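Local coordinates for protein DNA polymerase (Pyrobaculum calidifontis, PDB 5MDN) that probably catalyses template-directed DNA synthesis from deoxyribonucleoside triphosphates, as a family B DNA polymerase that also carries an exonuclease domain, at residues D208-V219 with R243-V253. Residues are numbered along the deposited sequence; the frame is centred on the assembly and turned at random.
Sequences DRRVIRGFVDFV and RAKALGVPLRV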
# COMPACT_ATOMS: atom_id res chain seq x y z
N ASP A 208 -1.31 32.95 5.27
CA ASP A 208 -1.50 31.67 5.94
C ASP A 208 -0.45 31.43 7.01
O ASP A 208 0.02 30.31 7.22
CB ASP A 208 -1.52 30.53 4.93
CG ASP A 208 -0.34 30.57 3.99
OD1 ASP A 208 0.07 31.69 3.61
OD2 ASP A 208 0.17 29.49 3.63
N ARG A 209 -0.04 32.50 7.70
CA ARG A 209 0.86 32.34 8.84
C ARG A 209 0.12 31.80 10.06
O ARG A 209 0.65 30.97 10.80
CB ARG A 209 1.53 33.66 9.19
CG ARG A 209 2.43 34.25 8.12
CD ARG A 209 2.99 35.59 8.57
NE ARG A 209 4.09 36.07 7.74
CZ ARG A 209 5.37 35.83 8.00
NH1 ARG A 209 5.72 35.13 9.07
NH2 ARG A 209 6.31 36.31 7.19
N ARG A 210 -1.11 32.29 10.29
CA ARG A 210 -1.88 31.87 11.46
C ARG A 210 -2.18 30.37 11.44
O ARG A 210 -2.28 29.76 12.51
CB ARG A 210 -3.19 32.65 11.53
CG ARG A 210 -4.03 32.61 10.25
CD ARG A 210 -5.19 33.60 10.30
NE ARG A 210 -6.21 33.19 11.27
CZ ARG A 210 -7.28 33.91 11.59
NH1 ARG A 210 -7.48 35.10 11.04
NH2 ARG A 210 -8.15 33.44 12.48
N VAL A 211 -2.34 29.77 10.26
CA VAL A 211 -2.78 28.38 10.19
C VAL A 211 -1.61 27.42 10.41
O VAL A 211 -1.73 26.44 11.16
CB VAL A 211 -3.50 28.11 8.85
CG1 VAL A 211 -2.67 28.63 7.68
CG2 VAL A 211 -3.77 26.63 8.68
N ILE A 212 -0.47 27.68 9.77
CA ILE A 212 0.70 26.83 10.00
C ILE A 212 1.15 26.94 11.45
O ILE A 212 1.52 25.94 12.08
CB ILE A 212 1.84 27.20 9.02
CG1 ILE A 212 1.42 26.89 7.58
CG2 ILE A 212 3.11 26.44 9.36
CD1 ILE A 212 2.45 27.31 6.54
N ARG A 213 1.13 28.16 12.00
CA ARG A 213 1.42 28.34 13.41
C ARG A 213 0.43 27.58 14.28
O ARG A 213 0.80 26.94 15.27
CB ARG A 213 1.41 29.82 13.76
CG ARG A 213 1.95 30.15 15.14
CD ARG A 213 3.44 29.84 15.22
NE ARG A 213 3.73 28.63 15.97
CZ ARG A 213 4.81 27.88 15.79
NH1 ARG A 213 5.71 28.22 14.87
NH2 ARG A 213 5.00 26.79 16.52
N GLY A 214 -0.86 27.63 13.92
CA GLY A 214 -1.87 26.93 14.69
C GLY A 214 -1.74 25.42 14.61
O GLY A 214 -1.93 24.71 15.61
N PHE A 215 -1.43 24.90 13.42
CA PHE A 215 -1.22 23.46 13.27
C PHE A 215 -0.05 22.98 14.12
O PHE A 215 -0.17 21.99 14.86
CB PHE A 215 -0.99 23.11 11.80
CG PHE A 215 -0.76 21.65 11.54
CD1 PHE A 215 -1.63 20.70 12.07
CD2 PHE A 215 0.31 21.23 10.77
CE1 PHE A 215 -1.42 19.35 11.83
CE2 PHE A 215 0.52 19.88 10.53
CZ PHE A 215 -0.34 18.94 11.06
N VAL A 216 1.09 23.66 14.02
CA VAL A 216 2.28 23.26 14.78
C VAL A 216 2.00 23.31 16.27
O VAL A 216 2.35 22.38 17.02
CB VAL A 216 3.48 24.13 14.39
CG1 VAL A 216 4.67 23.82 15.28
CG2 VAL A 216 3.85 23.92 12.93
N ASP A 217 1.38 24.39 16.74
CA ASP A 217 1.09 24.52 18.17
C ASP A 217 0.13 23.43 18.64
O ASP A 217 0.26 22.93 19.76
CB ASP A 217 0.53 25.91 18.47
CG ASP A 217 1.60 26.98 18.49
OD1 ASP A 217 2.73 26.67 18.92
OD2 ASP A 217 1.31 28.12 18.08
N PHE A 218 -0.85 23.06 17.81
CA PHE A 218 -1.80 22.03 18.21
C PHE A 218 -1.12 20.67 18.33
O PHE A 218 -1.39 19.92 19.28
CB PHE A 218 -2.96 21.96 17.23
CG PHE A 218 -4.12 21.13 17.72
CD1 PHE A 218 -5.13 21.70 18.47
CD2 PHE A 218 -4.19 19.78 17.43
CE1 PHE A 218 -6.19 20.94 18.92
CE2 PHE A 218 -5.24 19.01 17.89
CZ PHE A 218 -6.25 19.60 18.63
N VAL A 219 -0.26 20.32 17.37
CA VAL A 219 0.45 19.04 17.44
C VAL A 219 1.31 18.98 18.69
O VAL A 219 1.34 17.96 19.39
CB VAL A 219 1.28 18.83 16.16
CG1 VAL A 219 2.16 17.59 16.29
CG2 VAL A 219 0.37 18.71 14.95
N ARG A 243 5.85 25.05 1.85
CA ARG A 243 5.15 26.28 2.20
C ARG A 243 5.72 26.91 3.47
O ARG A 243 5.88 28.13 3.55
CB ARG A 243 3.65 26.02 2.37
CG ARG A 243 2.82 27.26 2.64
CD ARG A 243 2.91 28.25 1.49
NE ARG A 243 2.12 29.46 1.71
CZ ARG A 243 2.15 30.53 0.92
NH1 ARG A 243 2.94 30.54 -0.14
NH2 ARG A 243 1.39 31.58 1.20
N ALA A 244 6.03 26.08 4.48
CA ALA A 244 6.56 26.61 5.73
C ALA A 244 7.91 27.28 5.53
O ALA A 244 8.27 28.19 6.28
CB ALA A 244 6.67 25.49 6.76
N LYS A 245 8.68 26.83 4.53
CA LYS A 245 9.94 27.48 4.22
C LYS A 245 9.71 28.86 3.61
O LYS A 245 10.36 29.84 3.99
CB LYS A 245 10.76 26.61 3.27
CG LYS A 245 11.22 25.29 3.86
CD LYS A 245 12.15 24.56 2.90
CE LYS A 245 12.45 23.14 3.36
NZ LYS A 245 13.18 23.11 4.66
N ALA A 246 8.78 28.95 2.65
CA ALA A 246 8.53 30.21 1.96
C ALA A 246 8.03 31.29 2.91
O ALA A 246 8.36 32.47 2.75
CB ALA A 246 7.52 29.99 0.83
N LEU A 247 7.23 30.91 3.91
CA LEU A 247 6.72 31.86 4.88
C LEU A 247 7.66 32.09 6.06
O LEU A 247 7.43 33.02 6.84
CB LEU A 247 5.36 31.40 5.42
CG LEU A 247 4.27 31.11 4.38
CD1 LEU A 247 2.93 30.94 5.06
CD2 LEU A 247 4.20 32.22 3.33
N GLY A 248 8.72 31.30 6.19
CA GLY A 248 9.65 31.45 7.29
C GLY A 248 9.07 31.16 8.65
O GLY A 248 9.51 31.74 9.65
N VAL A 249 8.09 30.27 8.73
CA VAL A 249 7.60 29.73 9.99
C VAL A 249 7.96 28.24 10.03
O VAL A 249 7.56 27.49 9.13
CB VAL A 249 6.08 29.95 10.17
CG1 VAL A 249 5.29 29.46 8.96
CG2 VAL A 249 5.59 29.28 11.45
N PRO A 250 8.73 27.79 11.02
CA PRO A 250 9.22 26.41 10.98
C PRO A 250 8.13 25.40 11.30
O PRO A 250 7.26 25.63 12.14
CB PRO A 250 10.32 26.40 12.06
CG PRO A 250 9.90 27.45 13.02
CD PRO A 250 9.21 28.52 12.20
N LEU A 251 8.19 24.26 10.60
CA LEU A 251 7.18 23.21 10.73
C LEU A 251 7.64 22.16 11.74
O LEU A 251 7.82 20.98 11.42
CB LEU A 251 6.89 22.59 9.36
CG LEU A 251 5.69 21.65 9.20
CD1 LEU A 251 4.41 22.31 9.68
CD2 LEU A 251 5.56 21.19 7.76
N ARG A 252 7.85 22.61 12.97
CA ARG A 252 8.45 21.79 14.02
C ARG A 252 7.35 21.00 14.71
O ARG A 252 6.76 21.44 15.70
CB ARG A 252 9.21 22.66 15.02
CG ARG A 252 10.38 23.42 14.42
CD ARG A 252 11.06 24.25 15.48
NE ARG A 252 10.14 25.18 16.13
CZ ARG A 252 9.63 25.00 17.34
NH1 ARG A 252 9.97 23.94 18.05
NH2 ARG A 252 8.79 25.89 17.85
N VAL A 253 7.06 19.81 14.19
CA VAL A 253 5.97 18.99 14.70
C VAL A 253 6.43 17.72 15.41
O VAL A 253 5.63 17.13 16.15
CB VAL A 253 4.96 18.64 13.58
CG1 VAL A 253 4.28 19.90 13.07
CG2 VAL A 253 5.66 17.91 12.45
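Helix segment 209-219 crosses 243-247, the last turn of helix 232-247, with 122° between their N-to-C directions, and residues 248-253 then run along the first helix until Val216 and Val253 lie 5.6 Å apart, CA to CA. A salt bridge joins Arg243 to Asp208, one nitrogen to each oxygen. Arg243 NE bonds Asp208 OD2 at 2.7 Å on the syn lone pair, and its NH2 bonds Asp208 OD1 at 2.8 Å. Both bonds are nearly straight (167°), and the two flat groups are almost coplanar. Leu247 CD2 covers one face of the Arg243 guanidinium, 3.5 Å from its plane. Asp208 OD2 also accepts from Val186 N, and Arg243 NH1 donates to Pro181 O. Replacing Arg243 by leucine would probably leave the buried Asp208 carboxylate without its countercharge. Ile212 CG1 stands beside the backbone N (chi1 -65°), and its CD1 reaches Arg243 CG and Leu247 CD1. Its CG2 branch meets Val249 CG1 at 3.7 Å. Both segments belong to the exonuclease domain, of the RNase H clan, whose mixed sheet packs against helix 209-222 through Val211, Phe215 and Phe218. Helix 232-247 ends in a Schellman motif at Gly248, which has positive phi. Beyond it, Val216 CG2 touches Leu251 CD1 at 3.7 Å and Val253 CG1 at 4.0 Å. Leu251 CD1 also lies at the edge of the Phe215 ring. Asp217 forms a salt bridge with Arg213 within the same helix, and Arg213 NH1 lies near Val249 CG2.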